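Local coordinates for protein thin, isoform D (Drosophila melanogaster, PDB 6XG7) that probably works as a ubiquitin-protein ligase, with this C-terminal NHL-repeat region folding into a beta-propeller suited to binding partner proteins, at residues V71-S74 against N75-V79; T146-A149 against L150-Y154; I259-P262 against D263-L267; V155-E159 against N160-Q164; V202-S205 against N206-R209. All coordinates share one frame; numbering follows the deposited sequence. Where two conformers were deposited one is given.

Contact 1. Residues V71-S74 against N75-V79; sequences VFDS and NGIFV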
loop_
_atom_site.group_PDB
_atom_site.type_symbol
_atom_site.label_atom_id
_atom_site.label_comp_id
_atom_site.label_asym_id
_atom_site.label_seq_id
_atom_site.Cartn_x
_atom_site.Cartn_y
_atom_site.Cartn_z
ATOM N N VAL A 71 3.308 -9.931 -11.300
ATOM C CA VAL A 71 3.980 -8.785 -11.891
ATOM C C VAL A 71 3.548 -8.663 -13.339
ATOM O O VAL A 71 3.583 -9.644 -14.092
ATOM C CB VAL A 71 5.507 -8.919 -11.788
ATOM C CG1 VAL A 71 6.173 -7.696 -12.402
ATOM C CG2 VAL A 71 5.940 -9.136 -10.323
ATOM N N PHE A 72 3.142 -7.458 -13.708
ATOM C CA PHE A 72 2.700 -7.097 -15.044
ATOM C C PHE A 72 3.584 -5.967 -15.559
ATOM O O PHE A 72 4.212 -5.232 -14.782
ATOM C CB PHE A 72 1.241 -6.626 -15.006
ATOM C CG PHE A 72 0.292 -7.623 -14.391
ATOM C CD1 PHE A 72 0.183 -7.754 -13.015
ATOM C CD2 PHE A 72 -0.488 -8.434 -15.191
ATOM C CE1 PHE A 72 -0.669 -8.683 -12.465
ATOM C CE2 PHE A 72 -1.351 -9.357 -14.635
ATOM C CZ PHE A 72 -1.434 -9.483 -13.280
ATOM N N ASP A 73 3.629 -5.824 -16.879
ATOM C CA ASP A 73 4.281 -4.662 -17.465
ATOM C C ASP A 73 3.387 -3.427 -17.335
ATOM O O ASP A 73 2.287 -3.466 -16.775
ATOM C CB ASP A 73 4.747 -4.953 -18.888
ATOM C CG ASP A 73 3.622 -5.046 -19.909
ATOM O OD1 ASP A 73 2.480 -4.618 -19.667
ATOM O OD2 ASP A 73 3.930 -5.532 -21.022
ATOM N N SER A 74 3.899 -2.295 -17.820
ATOM C CA SER A 74 3.195 -1.027 -17.659
ATOM C C SER A 74 1.885 -0.959 -18.437
ATOM O O SER A 74 1.081 -0.057 -18.173
ATOM C CB SER A 74 4.107 0.135 -18.037
ATOM O OG SER A 74 4.565 -0.030 -19.370
ATOM N N ASN A 75 1.633 -1.900 -19.342
ATOM C CA ASN A 75 0.348 -2.015 -20.023
ATOM C C ASN A 75 -0.583 -3.024 -19.368
ATOM O O ASN A 75 -1.646 -3.317 -19.916
ATOM C CB ASN A 75 0.562 -2.378 -21.495
ATOM C CG ASN A 75 1.190 -1.261 -22.258
ATOM O OD1 ASN A 75 0.846 -0.091 -22.065
ATOM N ND2 ASN A 75 2.131 -1.596 -23.124
ATOM N N GLY A 76 -0.209 -3.578 -18.226
ATOM C CA GLY A 76 -1.065 -4.550 -17.590
ATOM C C GLY A 76 -0.955 -5.945 -18.145
ATOM O O GLY A 76 -1.830 -6.764 -17.867
ATOM N N ILE A 77 0.099 -6.249 -18.898
ATOM C CA ILE A 77 0.306 -7.569 -19.494
ATOM C C ILE A 77 1.116 -8.417 -18.525
ATOM O O ILE A 77 2.162 -7.975 -18.024
ATOM C CB ILE A 77 1.039 -7.453 -20.841
ATOM C CG1 ILE A 77 0.377 -6.409 -21.734
ATOM C CG2 ILE A 77 1.057 -8.812 -21.554
ATOM C CD1 ILE A 77 -1.081 -6.680 -21.982
ATOM N N PHE A 78 0.651 -9.632 -18.271
ATOM C CA PHE A 78 1.310 -10.501 -17.304
ATOM C C PHE A 78 2.748 -10.793 -17.713
ATOM O O PHE A 78 3.039 -11.093 -18.879
ATOM C CB PHE A 78 0.522 -11.800 -17.192
ATOM C CG PHE A 78 1.132 -12.791 -16.251
ATOM C CD1 PHE A 78 0.840 -12.756 -14.902
ATOM C CD2 PHE A 78 2.025 -13.745 -16.706
ATOM C CE1 PHE A 78 1.408 -13.679 -14.028
ATOM C CE2 PHE A 78 2.605 -14.661 -15.853
ATOM C CZ PHE A 78 2.296 -14.630 -14.502
ATOM N N VAL A 79 3.650 -10.722 -16.727
ATOM C CA VAL A 79 5.068 -11.013 -16.905
ATOM C C VAL A 79 5.501 -12.234 -16.099
ATOM O O VAL A 79 6.079 -13.174 -16.647
ATOM C CB VAL A 79 5.949 -9.789 -16.559
ATOM C CG1 VAL A 79 7.431 -10.191 -16.490
ATOM C CG2 VAL A 79 5.707 -8.643 -17.559
HETATM O O HOH W 1 3.299 -4.417 -23.394
HETATM O O HOH W 2 2.925 1.369 -21.136
#
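The ring of Phe78 turns its edge toward a face of Phe72 in a T-shaped pair, centroids 5.8 Å apart and planes at 83°. Ile77 C sits at the edge of the Phe72 ring, near its plane, and Phe72 CE2 in turn lies at the edge of Phe78. Gly76 O comes obliquely against the Phe72 ring, 3.4 Å from its CD2. The residues form a hairpin joining the third and fourth strands of a propeller blade, 68-72 and 78-85, through a type I turn from Asp73 to Gly76. Backbone bonds run from Val79 N to Val71 O and from Asp73 N to Ile77 O, and Gly76 N closes the turn on Asp73 O. Asp73 adds a side-chain clamp: with CG set between its own N and carbonyl carbon (chi1 72°), OD1 reaches forward over the turn and accepts from Asn75 N at 2.9 Å and Ile77 N at 3.0 Å, the two donors arriving from opposite faces of the carboxylate. Asp73 OD2 accepts from a water 2.7 Å away, which in turn accepts from Asn75 ND2. A second water joins Asn75 OD1 to Ser74 OG, 2.8 Å from the latter.

Contact 2. Residues T146-A149 against L150-Y154; sequences TTDA and LGFIY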
loop_
_atom_site.group_PDB
_atom_site.type_symbol
_atom_site.label_atom_id
_atom_site.label_comp_id
_atom_site.label_asym_id
_atom_site.label_seq_id
_atom_site.Cartn_x
_atom_site.Cartn_y
_atom_site.Cartn_z
ATOM N N THR A 146 6.506 -0.425 3.052
ATOM C CA THR A 146 7.152 0.450 2.084
ATOM C C THR A 146 8.624 0.590 2.452
ATOM O O THR A 146 9.075 0.104 3.495
ATOM C CB THR A 146 6.438 1.807 1.997
ATOM O OG1 THR A 146 6.867 2.497 0.816
ATOM C CG2 THR A 146 6.718 2.653 3.241
ATOM N N THR A 147 9.372 1.257 1.580
ATOM C CA THR A 147 10.801 1.459 1.781
ATOM C C THR A 147 11.175 2.897 1.452
ATOM O O THR A 147 10.463 3.601 0.731
ATOM C CB THR A 147 11.668 0.497 0.937
ATOM O OG1 THR A 147 11.629 0.867 -0.449
ATOM C CG2 THR A 147 11.221 -0.944 1.126
ATOM N N ASP A 148 12.305 3.329 1.991
ATOM C CA ASP A 148 12.840 4.654 1.694
ATOM C C ASP A 148 14.065 4.570 0.779
ATOM O O ASP A 148 14.488 3.489 0.350
ATOM C CB ASP A 148 13.090 5.451 2.976
ATOM C CG ASP A 148 14.240 4.917 3.813
ATOM O OD1 ASP A 148 15.047 4.115 3.320
ATOM O OD2 ASP A 148 14.346 5.336 4.987
ATOM N N ALA A 149 14.630 5.748 0.469
ATOM C CA ALA A 149 15.752 5.837 -0.467
ATOM C C ALA A 149 16.980 5.072 0.003
ATOM O O ALA A 149 17.823 4.713 -0.822
ATOM C CB ALA A 149 16.143 7.300 -0.711
ATOM N N LEU A 150 17.113 4.830 1.302
ATOM C CA LEU A 150 18.246 4.098 1.849
ATOM C C LEU A 150 17.956 2.617 2.018
ATOM O O LEU A 150 18.853 1.861 2.405
ATOM C CB LEU A 150 18.660 4.717 3.186
ATOM C CG LEU A 150 19.124 6.170 3.050
ATOM C CD1 LEU A 150 19.513 6.738 4.399
ATOM C CD2 LEU A 150 20.277 6.266 2.068
ATOM N N GLY A 151 16.734 2.186 1.742
ATOM C CA GLY A 151 16.387 0.792 1.868
ATOM C C GLY A 151 15.790 0.383 3.198
ATOM O O GLY A 151 15.519 -0.806 3.396
ATOM N N PHE A 152 15.577 1.309 4.120
ATOM C CA PHE A 152 14.855 0.941 5.328
ATOM C C PHE A 152 13.438 0.495 4.972
ATOM O O PHE A 152 12.807 1.019 4.040
ATOM C CB PHE A 152 14.805 2.101 6.315
ATOM C CG PHE A 152 16.145 2.438 6.932
ATOM C CD1 PHE A 152 16.620 1.767 8.053
ATOM C CD2 PHE A 152 16.930 3.446 6.388
ATOM C CE1 PHE A 152 17.862 2.097 8.614
ATOM C CE2 PHE A 152 18.154 3.774 6.943
ATOM C CZ PHE A 152 18.616 3.097 8.054
ATOM N N ILE A 153 12.936 -0.458 5.754
ATOM C CA ILE A 153 11.614 -1.051 5.587
ATOM C C ILE A 153 10.694 -0.543 6.695
ATOM O O ILE A 153 11.033 -0.610 7.883
ATOM C CB ILE A 153 11.703 -2.590 5.608
ATOM C CG1 ILE A 153 12.562 -3.101 4.461
ATOM C CG2 ILE A 153 10.319 -3.208 5.549
ATOM C CD1 ILE A 153 12.913 -4.579 4.571
ATOM N N TYR A 154 9.520 -0.056 6.311
ATOM C CA TYR A 154 8.531 0.477 7.237
ATOM C C TYR A 154 7.275 -0.373 7.117
ATOM O O TYR A 154 6.746 -0.536 6.010
ATOM C CB TYR A 154 8.184 1.936 6.893
ATOM C CG TYR A 154 9.346 2.908 6.921
ATOM C CD1 TYR A 154 10.323 2.886 5.931
ATOM C CD2 TYR A 154 9.473 3.838 7.938
ATOM C CE1 TYR A 154 11.388 3.750 5.949
ATOM C CE2 TYR A 154 10.547 4.709 7.974
ATOM C CZ TYR A 154 11.494 4.664 6.969
ATOM O OH TYR A 154 12.556 5.549 7.019
#
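Asp148 OD1 is gripped by two backbone N-H groups, Leu150 N and Phe152 N, each 3.0 Å from the oxygen. They reach it from opposite faces of the carboxylate, each well above its plane, and both bonds are bent, near 135°. It is the first torsion of Asp148, chi1 69°, that swings the acid over the turn to meet these two amides. The second oxygen has a different partner: Tyr154 OH donates to Asp148 OD2 at 2.7 Å, meeting it on the anti side and 33° out of plane. Aspartate and tyrosine cross at about a right angle, and the carboxylate comes to the edge of the phenol ring, with Asp148 CG in the ring plane. The Phe152 ring also meets this acid edge-on, Asp148 OD1 lying in its plane, while OD2 is 3.5 Å from Phe152 CB.

Beneath these side chains is the hairpin between strands 142-147 and 153-157, the first two of their propeller blade. Thr146 and Tyr154 form a hydrogen-bonded antiparallel pair, Thr147 and Ile153 a non-hydrogen-bonded one. A type I turn from Asp148 to Gly151 reverses the chain, Gly151 N bonding to Asp148 O at 2.9 Å. Thr147 CG2 runs alongside Ile153 CG1, both side chains also touching Ile107 of the preceding blade, whereas Tyr154 packs on Ile192 and Val194 of the next. Because two amides and a phenol all donate to it, the carboxylate is probably kept ionised, and bonds at both oxygens fix its rotation: one holds the turn, the other pins the hydroxyl of a largely buried tyrosine.

Contact 3. Residues I259-P262 against D263-L267; sequences IFNP and DGSFL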
loop_
_atom_site.group_PDB
_atom_site.type_symbol
_atom_site.label_atom_id
_atom_site.label_comp_id
_atom_site.label_asym_id
_atom_site.label_seq_id
_atom_site.Cartn_x
_atom_site.Cartn_y
_atom_site.Cartn_z
ATOM N N ILE A 259 -6.757 12.862 -4.005
ATOM C CA ILE A 259 -5.400 13.343 -4.224
ATOM C C ILE A 259 -5.241 14.636 -3.449
ATOM O O ILE A 259 -6.129 15.495 -3.480
ATOM C CB ILE A 259 -5.132 13.600 -5.720
ATOM C CG1 ILE A 259 -5.558 12.391 -6.556
ATOM C CG2 ILE A 259 -3.652 13.961 -5.941
ATOM C CD1 ILE A 259 -5.399 12.614 -8.077
ATOM N N PHE A 260 -4.094 14.781 -2.780
ATOM C CA PHE A 260 -3.768 15.950 -1.977
ATOM C C PHE A 260 -2.462 16.546 -2.465
ATOM O O PHE A 260 -1.553 15.816 -2.883
ATOM C CB PHE A 260 -3.633 15.555 -0.498
ATOM C CG PHE A 260 -4.909 15.025 0.065
ATOM C CD1 PHE A 260 -5.251 13.693 -0.107
ATOM C CD2 PHE A 260 -5.804 15.872 0.699
ATOM C CE1 PHE A 260 -6.449 13.209 0.358
ATOM C CE2 PHE A 260 -7.012 15.397 1.159
ATOM C CZ PHE A 260 -7.342 14.061 0.981
ATOM N N ASN A 261 -2.381 17.875 -2.420
ATOM C CA ASN A 261 -1.126 18.558 -2.643
ATOM C C ASN A 261 -0.136 18.174 -1.546
ATOM O O ASN A 261 -0.536 17.666 -0.498
ATOM C CB ASN A 261 -1.362 20.060 -2.614
ATOM C CG ASN A 261 -2.321 20.503 -3.689
ATOM O OD1 ASN A 261 -2.049 20.326 -4.877
ATOM N ND2 ASN A 261 -3.457 21.067 -3.285
ATOM N N PRO A 262 1.163 18.420 -1.758
ATOM C CA PRO A 262 2.143 18.001 -0.744
ATOM C C PRO A 262 1.905 18.615 0.622
ATOM O O PRO A 262 2.251 17.988 1.630
ATOM C CB PRO A 262 3.495 18.406 -1.351
ATOM C CG PRO A 262 3.247 18.375 -2.817
ATOM C CD PRO A 262 1.826 18.884 -2.986
ATOM N N ASP A 263 1.289 19.796 0.689
ATOM C CA ASP A 263 0.978 20.418 1.974
ATOM C C ASP A 263 -0.273 19.845 2.642
ATOM O O ASP A 263 -0.699 20.375 3.674
ATOM C CB ASP A 263 0.860 21.940 1.836
ATOM C CG ASP A 263 -0.315 22.378 0.985
ATOM O OD1 ASP A 263 -1.170 21.542 0.644
ATOM O OD2 ASP A 263 -0.387 23.593 0.671
ATOM N N GLY A 264 -0.859 18.787 2.088
ATOM C CA GLY A 264 -2.021 18.157 2.676
ATOM C C GLY A 264 -3.359 18.720 2.249
ATOM O O GLY A 264 -4.396 18.187 2.666
ATOM N N SER A 265 -3.383 19.772 1.436
ATOM C CA SER A 265 -4.658 20.337 1.024
ATOM C C SER A 265 -5.260 19.512 -0.109
ATOM O O SER A 265 -4.550 18.941 -0.938
ATOM C CB SER A 265 -4.498 21.804 0.608
ATOM O OG SER A 265 -3.648 21.964 -0.510
ATOM N N PHE A 266 -6.591 19.461 -0.130
ATOM C CA PHE A 266 -7.313 18.668 -1.116
ATOM C C PHE A 266 -7.086 19.208 -2.519
ATOM O O PHE A 266 -7.144 20.419 -2.746
ATOM C CB PHE A 266 -8.808 18.711 -0.801
ATOM C CG PHE A 266 -9.660 18.041 -1.839
ATOM C CD1 PHE A 266 -9.863 16.662 -1.828
ATOM C CD2 PHE A 266 -10.272 18.795 -2.833
ATOM C CE1 PHE A 266 -10.650 16.051 -2.779
ATOM C CE2 PHE A 266 -11.056 18.176 -3.804
ATOM C CZ PHE A 266 -11.238 16.797 -3.771
ATOM N N LEU A 267 -6.861 18.291 -3.461
ATOM C CA LEU A 267 -6.719 18.619 -4.875
ATOM C C LEU A 267 -7.841 18.053 -5.734
ATOM O O LEU A 267 -8.451 18.786 -6.511
ATOM C CB LEU A 267 -5.361 18.145 -5.409
ATOM C CG LEU A 267 -5.069 18.477 -6.876
ATOM C CD1 LEU A 267 -5.023 19.991 -7.101
ATOM C CD2 LEU A 267 -3.785 17.810 -7.348
HETATM O O HOH W 3 -5.755 22.588 -4.448
#
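One side-chain hydrogen bond crosses this hairpin: Asn261 ND2 donates to Ser265 OG at 2.9 Å, fairly straight (161°) and with the serine oxygen lying in the amide plane. Asp263 holds the serine from within the turn segment. Ser265 OG in turn donates to Asp263 OD1 at 2.8 Å, on its syn lone pair, and the same Asp263 OD1 accepts from Ser265 N at 2.9 Å on its anti side, which makes an Asx turn. A chi1 of 66° brings the acid forward over the turn to Ser265. A water bridges Asn261 ND2 and Phe266 O.

Among backbone bonds, Asn261 N meets Ser265 O at 2.8 Å and Leu267 N meets Ile259 O; Gly264 N to Asn261 O closes a type I turn from Asn261 to Gly264.

Apolar contacts gather at the strand ends. Phe260 CE2 lies 4.2 Å from Phe266 CB, though the two side chains diverge from one another at this non-hydrogen-bonded pair. Ile259 CG2 meets Leu267 CD2 at 4.1 Å. Separately, the Leu267 CD1 methyl packs against Asn261 OD1, the two side chains crossing at about a right angle.

The hairpin links strands 256-260 and 266-273 of the propeller. Phe260 packs on Val249 of strand 247-251, Leu267 and Asn261 touch Tyr246, and Tyr25 of the N-terminal helix 21-26 reaches both Ile259 and Leu267.

Contact 4. Residues V155-E159 against N160-Q164; sequences VCDKE and NHRVQ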
loop_
_atom_site.group_PDB
_atom_site.type_symbol
_atom_site.label_atom_id
_atom_site.label_comp_id
_atom_site.label_asym_id
_atom_site.label_seq_id
_atom_site.Cartn_x
_atom_site.Cartn_y
_atom_site.Cartn_z
ATOM N N VAL A 155 6.799 -0.896 8.246
ATOM C CA VAL A 155 5.717 -1.871 8.290
ATOM C C VAL A 155 4.577 -1.342 9.149
ATOM O O VAL A 155 4.789 -0.930 10.293
ATOM C CB VAL A 155 6.192 -3.208 8.891
ATOM C CG1 VAL A 155 5.029 -4.221 8.940
ATOM C CG2 VAL A 155 7.351 -3.760 8.126
ATOM N N CYS A 156 3.416 -1.351 8.570
ATOM C CA CYS A 156 2.153 -1.174 9.394
ATOM C C CYS A 156 1.712 -2.472 10.138
ATOM O O CYS A 156 1.348 -3.500 9.545
ATOM C CB CYS A 156 0.977 -0.794 8.507
ATOM S SG CYS A 156 0.999 0.885 7.970
ATOM N N ASP A 157 1.957 -2.457 11.428
ATOM C CA ASP A 157 1.770 -3.637 12.276
ATOM C C ASP A 157 0.378 -3.469 12.869
ATOM O O ASP A 157 0.200 -2.899 13.947
ATOM C CB ASP A 157 2.874 -3.619 13.329
ATOM C CG ASP A 157 2.849 -4.810 14.238
ATOM O OD1 ASP A 157 2.005 -5.703 14.032
ATOM O OD2 ASP A 157 3.697 -4.835 15.159
ATOM N N LYS A 158 -0.620 -3.955 12.127
ATOM C CA LYS A 158 -1.981 -3.435 12.246
ATOM C C LYS A 158 -2.540 -3.613 13.651
ATOM O O LYS A 158 -3.024 -2.651 14.259
ATOM C CB LYS A 158 -2.883 -4.114 11.214
ATOM C CG LYS A 158 -4.308 -3.613 11.265
ATOM C CD LYS A 158 -5.150 -4.204 10.159
ATOM C CE LYS A 158 -5.599 -5.628 10.442
ATOM N NZ LYS A 158 -6.747 -5.722 11.403
ATOM N N GLU A 159 -2.532 -4.838 14.169
ATOM C CA GLU A 159 -3.166 -5.074 15.465
ATOM C C GLU A 159 -2.281 -4.682 16.639
ATOM O O GLU A 159 -2.742 -4.737 17.779
ATOM C CB GLU A 159 -3.680 -6.512 15.574
ATOM C CG GLU A 159 -4.944 -6.738 14.771
ATOM C CD GLU A 159 -6.029 -5.749 15.119
ATOM O OE1 GLU A 159 -6.366 -5.640 16.317
ATOM O OE2 GLU A 159 -6.490 -5.045 14.188
ATOM N N ASN A 160 -1.040 -4.268 16.396
ATOM C CA ASN A 160 -0.245 -3.629 17.435
ATOM C C ASN A 160 -0.297 -2.107 17.349
ATOM O O ASN A 160 0.396 -1.428 18.109
ATOM C CB ASN A 160 1.202 -4.123 17.390
ATOM C CG ASN A 160 1.343 -5.569 17.823
ATOM O OD1 ASN A 160 0.552 -6.086 18.614
ATOM N ND2 ASN A 160 2.353 -6.234 17.291
ATOM N N HIS A 161 -1.110 -1.561 16.442
ATOM C CA HIS A 161 -1.369 -0.124 16.324
ATOM C C HIS A 161 -0.074 0.684 16.241
ATOM O O HIS A 161 0.097 1.732 16.861
ATOM C CB HIS A 161 -2.307 0.347 17.433
ATOM C CG HIS A 161 -3.548 -0.489 17.532
ATOM N ND1 HIS A 161 -4.498 -0.528 16.532
ATOM C CD2 HIS A 161 -3.973 -1.348 18.488
ATOM C CE1 HIS A 161 -5.464 -1.359 16.880
ATOM N NE2 HIS A 161 -5.167 -1.874 18.060
ATOM N N ARG A 162 0.838 0.207 15.398
ATOM C CA ARG A 162 2.146 0.832 15.323
ATOM C C ARG A 162 2.771 0.629 13.955
ATOM O O ARG A 162 2.377 -0.246 13.176
ATOM C CB ARG A 162 3.080 0.284 16.404
ATOM C CG ARG A 162 3.459 -1.179 16.195
ATOM C CD ARG A 162 4.149 -1.737 17.410
ATOM N NE ARG A 162 4.565 -3.117 17.234
ATOM C CZ ARG A 162 5.179 -3.807 18.188
ATOM N NH1 ARG A 162 5.461 -3.211 19.341
ATOM N NH2 ARG A 162 5.554 -5.054 17.997
ATOM N N VAL A 163 3.789 1.436 13.698
ATOM C CA VAL A 163 4.712 1.269 12.591
ATOM C C VAL A 163 6.023 0.783 13.177
ATOM O O VAL A 163 6.502 1.328 14.176
ATOM C CB VAL A 163 4.910 2.609 11.856
ATOM C CG1 VAL A 163 5.984 2.491 10.803
ATOM C CG2 VAL A 163 3.614 3.063 11.235
ATOM N N GLN A 164 6.623 -0.213 12.544
ATOM C CA GLN A 164 7.962 -0.656 12.894
ATOM C C GLN A 164 8.887 -0.433 11.706
ATOM O O GLN A 164 8.488 -0.557 10.542
ATOM C CB GLN A 164 7.999 -2.123 13.303
ATOM C CG GLN A 164 7.237 -2.459 14.556
ATOM C CD GLN A 164 7.587 -3.836 15.057
ATOM O OE1 GLN A 164 8.700 -4.067 15.527
ATOM N NE2 GLN A 164 6.662 -4.773 14.911
#
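A G1 beta bulge, in which His161 and Arg162 both face Asp157, ends the tight turn between strands 153-157 and 162-166, the second and third strands of an NHL propeller blade. Asp157 is its polar centre. Its CG is anti to the backbone N (chi1 -177°), which carries OD2 alongside the extended arginine. Arg162 NE donates to Asp157 OD2 at 2.8 Å in a salt bridge, from the anti side and nearly in the guanidinium plane; NH2 adds a weak bond to the same oxygen. Asn160 ND2 comes to Asp157 OD2 from the syn side at 2.9 Å, fairly straight at 164°, its amide plane steeply inclined to the carboxylate. Gln164 NE2 is the third donor, 3.0 Å from Asp157 OD2 on a bent bond (134°) from above the carboxylate plane.

One oxygen thus serves three side chains, and this buried carboxylate, facing a guanidinium, is probably ionised. The second shell steadies the cluster: Asn140 N donates to Asp157 OD1, Gly137 N to Gln164 OE1, and Lys138 O accepts from both Gln164 NE2 and Arg162 NH2.

Around the turn, His161 N bonds to Lys158 O, while Asn160 N makes only a weak bond to Asp157 O. On the strands, Val155 pairs with Gln164 through two backbone bonds, and Asp157 N reaches Arg162 O at 2.8 Å. Within the turn, Lys158 NZ forms a salt bridge with Glu159 OE2 at 2.9 Å. Deeper in the ladder, Val163 CA points its hydrogen at Val155 O, 3.2 Å away.

Contact 5. Residues V202-S205 against N206-R209; sequences VSDS and NNHR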
loop_
_atom_site.group_PDB
_atom_site.type_symbol
_atom_site.label_atom_id
_atom_site.label_comp_id
_atom_site.label_asym_id
_atom_site.label_seq_id
_atom_site.Cartn_x
_atom_site.Cartn_y
_atom_site.Cartn_z
ATOM N N VAL A 202 0.711 7.433 6.964
ATOM C CA VAL A 202 0.033 6.232 7.450
ATOM C C VAL A 202 -1.474 6.403 7.323
ATOM O O VAL A 202 -2.028 7.407 7.785
ATOM C CB VAL A 202 0.414 5.941 8.916
ATOM C CG1 VAL A 202 -0.318 4.688 9.417
ATOM C CG2 VAL A 202 1.935 5.819 9.062
ATOM N N SER A 203 -2.142 5.426 6.709
ATOM C CA SER A 203 -3.605 5.438 6.694
ATOM C C SER A 203 -4.096 4.849 8.008
ATOM O O SER A 203 -3.936 3.657 8.283
ATOM C CB SER A 203 -4.222 4.719 5.499
ATOM O OG SER A 203 -3.854 3.358 5.452
ATOM N N ASP A 204 -4.678 5.711 8.831
ATOM C CA ASP A 204 -5.108 5.382 10.183
ATOM C C ASP A 204 -6.592 5.047 10.095
ATOM O O ASP A 204 -7.464 5.856 10.403
ATOM C CB ASP A 204 -4.820 6.579 11.078
ATOM C CG ASP A 204 -5.099 6.305 12.539
ATOM O OD1 ASP A 204 -5.368 5.130 12.876
ATOM O OD2 ASP A 204 -5.064 7.271 13.341
ATOM N N SER A 205 -6.868 3.820 9.634
ATOM C CA SER A 205 -8.164 3.516 9.033
ATOM C C SER A 205 -9.333 3.784 9.972
ATOM O O SER A 205 -10.309 4.434 9.580
ATOM C CB SER A 205 -8.176 2.083 8.524
ATOM O OG SER A 205 -7.077 1.895 7.652
ATOM N N ASN A 206 -9.279 3.273 11.201
ATOM C CA ASN A 206 -10.447 3.380 12.070
ATOM C C ASN A 206 -10.564 4.751 12.715
ATOM O O ASN A 206 -11.566 5.009 13.393
ATOM C CB ASN A 206 -10.465 2.270 13.130
ATOM C CG ASN A 206 -11.048 0.972 12.606
ATOM O OD1 ASN A 206 -11.240 0.792 11.406
ATOM N ND2 ASN A 206 -11.362 0.073 13.516
ATOM N N ASN A 207 -9.588 5.630 12.513
ATOM C CA ASN A 207 -9.722 7.039 12.852
ATOM C C ASN A 207 -10.032 7.913 11.638
ATOM O O ASN A 207 -10.057 9.145 11.759
ATOM C CB ASN A 207 -8.455 7.518 13.540
ATOM C CG ASN A 207 -8.278 6.917 14.915
ATOM O OD1 ASN A 207 -9.252 6.672 15.645
ATOM N ND2 ASN A 207 -7.030 6.670 15.282
ATOM N N HIS A 208 -10.266 7.313 10.472
ATOM C CA HIS A 208 -10.734 8.042 9.291
ATOM C C HIS A 208 -9.813 9.204 8.940
ATOM O O HIS A 208 -10.258 10.293 8.570
ATOM C CB HIS A 208 -12.180 8.506 9.479
ATOM C CG HIS A 208 -13.081 7.410 9.921
ATOM N ND1 HIS A 208 -13.356 6.314 9.130
ATOM C CD2 HIS A 208 -13.768 7.232 11.072
ATOM C CE1 HIS A 208 -14.169 5.504 9.780
ATOM N NE2 HIS A 208 -14.437 6.039 10.959
ATOM N N ARG A 209 -8.511 8.963 9.025
ATOM C CA ARG A 209 -7.549 10.026 8.799
ATOM C C ARG A 209 -6.238 9.435 8.303
ATOM O O ARG A 209 -5.972 8.239 8.440
ATOM C CB ARG A 209 -7.315 10.853 10.077
ATOM C CG ARG A 209 -6.615 10.060 11.182
ATOM C CD ARG A 209 -6.575 10.774 12.502
ATOM N NE ARG A 209 -5.874 9.954 13.485
ATOM C CZ ARG A 209 -5.700 10.304 14.751
ATOM N NH1 ARG A 209 -6.141 11.470 15.184
ATOM N NH2 ARG A 209 -5.071 9.494 15.574
#
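Asp204 and Arg209 lie side by side at the tight end of this contact, the arginine gripping a single carboxylate oxygen with two nitrogens: NE stands 2.8 Å and NH2 3.2 Å from Asp204 OD2. That oxygen lies close to the guanidinium plane; NE meets it on the anti side, NH2 nearly straight down the C-O bond. The syn side belongs to Asn207 ND2, 2.8 Å from Asp204 OD2 and almost linear at 172°, its amide standing nearly perpendicular (88°) to the carboxylate. The other oxygen, OD1, is held by Glu187 N, so the buried acid is tied down at both oxygens. Arg209 gets there with CG flanked by both main-chain branches (chi1 67°) and an extended run on to NE.

The looser side is Asn206 alone: partly exposed, it directs its CB away and only brushes Ser205 C. Its neighbours are buried and held from outside. His208 N bonds to Ser205 O, while the imidazole turns away from 202-205 to pack on Phe235, ND1 accepting from Phe235 N; Ser205 OG bonds Pro236 O and His190 ND1. His208 and Arg209 both face Asp204, a G1 beta bulge, and this aspartate with its Asn-His-Arg run is the familiar signature of an NHL propeller repeat.

Contacts 4 and 5 are the buried pair, equivalent turns from successive NHL repeats in one sheet, each organised by a charged aspartate-arginine cluster; they touch where Val202 CG2 meets Val163 CG2 at 3.9 Å. Contact 2 shares strand 153-157 with contact 4 but lies at the other end of that strand, and there the aspartate binds turn amides and a tyrosine instead of an arginine. Contacts 1 and 3, about 30 Å apart between centres, lie farther from the chain's centre, on matching third-to-fourth-strand hairpins. Both set paired phenylalanines beside a more exposed turn, but contact 1 clamps it with a single aspartate, contact 3 with an Asn-Ser bond backed by an aspartate.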